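PDB 2DT8: DegV family protein from Thermus thermophilus, which binds fatty acids such as palmitate, and also binds zinc. Local coordinates for residues Gly19-Arg24 against Met125-Lys130. Residues are numbered along the deposited sequence; the frame is centred on the assembly and turned at random.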
loop_
_atom_site.group_PDB
_atom_site.type_symbol
_atom_site.label_atom_id
_atom_site.label_comp_id
_atom_site.label_asym_id
_atom_site.label_seq_id
_atom_site.Cartn_x
_atom_site.Cartn_y
_atom_site.Cartn_z
ATOM N N GLY A 19 6.826 13.545 -6.560
ATOM C CA GLY A 19 6.882 14.979 -6.766
ATOM C C GLY A 19 7.085 15.284 -8.219
ATOM O O GLY A 19 6.274 15.993 -8.816
ATOM N N ARG A 20 8.180 14.808 -8.802
ATOM C CA ARG A 20 8.492 15.145 -10.187
ATOM C C ARG A 20 7.500 14.594 -11.206
ATOM O O ARG A 20 7.366 15.132 -12.306
ATOM C CB ARG A 20 9.912 14.680 -10.545
ATOM C CG ARG A 20 10.154 13.173 -10.472
ATOM C CD ARG A 20 11.600 12.850 -10.859
ATOM N NE ARG A 20 11.958 11.440 -10.691
ATOM C CZ ARG A 20 11.694 10.477 -11.572
ATOM N NH1 ARG A 20 11.061 10.756 -12.706
ATOM N NH2 ARG A 20 12.067 9.230 -11.318
ATOM N N LEU A 21 6.792 13.535 -10.831
ATOM C CA LEU A 21 5.817 12.915 -11.716
ATOM C C LEU A 21 4.457 13.618 -11.718
ATOM O O LEU A 21 3.549 13.240 -12.459
ATOM C CB LEU A 21 5.648 11.441 -11.340
ATOM C CG LEU A 21 6.906 10.585 -11.543
ATOM C CD1 LEU A 21 6.664 9.164 -11.032
ATOM C CD2 LEU A 21 7.278 10.567 -13.025
ATOM N N GLY A 22 4.301 14.631 -10.873
ATOM C CA GLY A 22 3.047 15.362 -10.846
ATOM C C GLY A 22 1.911 14.620 -10.173
ATOM O O GLY A 22 0.738 14.903 -10.429
ATOM N N VAL A 23 2.251 13.667 -9.315
ATOM C CA VAL A 23 1.239 12.914 -8.589
ATOM C C VAL A 23 0.862 13.755 -7.376
ATOM O O VAL A 23 1.730 14.151 -6.605
ATOM C CB VAL A 23 1.793 11.555 -8.119
ATOM C CG1 VAL A 23 0.790 10.868 -7.194
ATOM C CG2 VAL A 23 2.108 10.682 -9.328
ATOM N N ARG A 24 -0.421 14.055 -7.217
ATOM C CA ARG A 24 -0.861 14.846 -6.074
ATOM C C ARG A 24 -1.274 13.889 -4.967
ATOM O O ARG A 24 -1.888 12.859 -5.221
ATOM C CB ARG A 24 -2.004 15.764 -6.499
ATOM C CG ARG A 24 -1.562 16.678 -7.643
ATOM C CD ARG A 24 -2.617 17.678 -8.045
ATOM N NE ARG A 24 -2.140 18.499 -9.155
ATOM C CZ ARG A 24 -2.328 19.809 -9.246
ATOM N NH1 ARG A 24 -2.985 20.455 -8.292
ATOM N NH2 ARG A 24 -1.857 20.473 -10.292
HETATM N N MSE A 125 0.789 0.918 -8.688
HETATM C CA MSE A 125 -0.235 1.115 -9.710
HETATM C C MSE A 125 -0.249 2.582 -10.146
HETATM O O MSE A 125 -0.471 2.892 -11.317
HETATM C CB MSE A 125 -1.602 0.678 -9.189
HETATM C CG MSE A 125 -1.631 -0.795 -8.863
HETATM SE SE MSE A 125 -3.401 -1.448 -8.577
HETATM C CE MSE A 125 -2.994 -3.078 -7.664
ATOM N N VAL A 126 -0.008 3.494 -9.208
ATOM C CA VAL A 126 0.063 4.911 -9.545
ATOM C C VAL A 126 1.230 5.110 -10.517
ATOM O O VAL A 126 1.095 5.793 -11.528
ATOM C CB VAL A 126 0.293 5.770 -8.274
ATOM C CG1 VAL A 126 0.629 7.200 -8.647
ATOM C CG2 VAL A 126 -0.937 5.733 -7.413
ATOM N N LEU A 127 2.367 4.494 -10.214
ATOM C CA LEU A 127 3.531 4.613 -11.079
ATOM C C LEU A 127 3.278 3.998 -12.458
ATOM O O LEU A 127 3.707 4.551 -13.469
ATOM C CB LEU A 127 4.745 3.953 -10.421
ATOM C CG LEU A 127 5.237 4.637 -9.139
ATOM C CD1 LEU A 127 6.363 3.804 -8.542
ATOM C CD2 LEU A 127 5.713 6.062 -9.415
ATOM N N ARG A 128 2.571 2.872 -12.511
ATOM C CA ARG A 128 2.292 2.233 -13.799
ATOM C C ARG A 128 1.361 3.122 -14.622
ATOM O O ARG A 128 1.559 3.289 -15.826
ATOM C CB ARG A 128 1.656 0.863 -13.582
ATOM C CG ARG A 128 1.265 0.126 -14.862
ATOM C CD ARG A 128 2.434 -0.066 -15.807
ATOM N NE ARG A 128 2.059 -0.985 -16.886
ATOM C CZ ARG A 128 2.712 -1.094 -18.040
ATOM N NH1 ARG A 128 3.775 -0.341 -18.278
ATOM N NH2 ARG A 128 2.298 -1.956 -18.961
ATOM N N ALA A 129 0.352 3.702 -13.973
ATOM C CA ALA A 129 -0.574 4.589 -14.671
ATOM C C ALA A 129 0.190 5.798 -15.221
ATOM O O ALA A 129 -0.008 6.209 -16.365
ATOM C CB ALA A 129 -1.687 5.048 -13.713
ATOM N N LYS A 130 1.079 6.359 -14.409
ATOM C CA LYS A 130 1.868 7.510 -14.835
ATOM C C LYS A 130 2.740 7.171 -16.044
ATOM O O LYS A 130 2.836 7.952 -16.989
ATOM C CB LYS A 130 2.763 7.982 -13.688
ATOM C CG LYS A 130 3.866 8.914 -14.154
ATOM C CD LYS A 130 3.430 10.372 -14.199
ATOM C CE LYS A 130 1.985 10.564 -14.620
ATOM N NZ LYS A 130 1.619 12.003 -14.571
HETATM O O HOH W 1 -0.237 13.621 -12.745
#
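Leu21 and Lys130 meet without any ring between them; the flat group here is the peptide that follows Leu21, approached at its oxygen by the ammonium group of Lys130. NZ of Lys130 donates to O of Leu21 over 3.1 Å, almost in line with the carbonyl bond (170° at the oxygen). The same nitrogen also donates to a water, 3.1 Å from Lys130 NZ, which in turn donates to the carbonyl oxygen of Gly22, so one lysine serves two successive carbonyls of the turn. A long, flexible chain suits this task: CG starts anti to the backbone N (chi1 165°), and bends at chi2 and chi3 fold the methylenes over Leu21, with Lys130 CD 3.8 Å from Leu21 CB. With a leucine here the ammonium group is gone, and Leu21 O and the water would probably be left without their shared donor.

Branched, apolar residues continue the contact beside this polar end. The side chains of Leu21 and Leu127 run roughly perpendicular, their methyls closing to 3.6 Å between Leu21 CD1 and Leu127 CD2. Deeper down, the methyl ends of Val23 and Val126 meet head-on; CG1 of Val126 touches both methyls of Val23, at 3.8 Å from Val23 CG2. Thr7 of strand 3-8 touches both valines, where compact beta-branched side chains suit a buried seam between helix and sheet.

Gly22 adopts a backbone shape (phi 75°) that glycine takes more easily than most residues. It is the C-prime residue of the Schellman motif that ends helix 15-18, and turns the chain into strand 24-32. The contact lies away from the zinc site, and helix 120-135 here packs against the returning loop of a beta-alpha-beta crossover that joins the parallel neighbours 3-8 and 24-32.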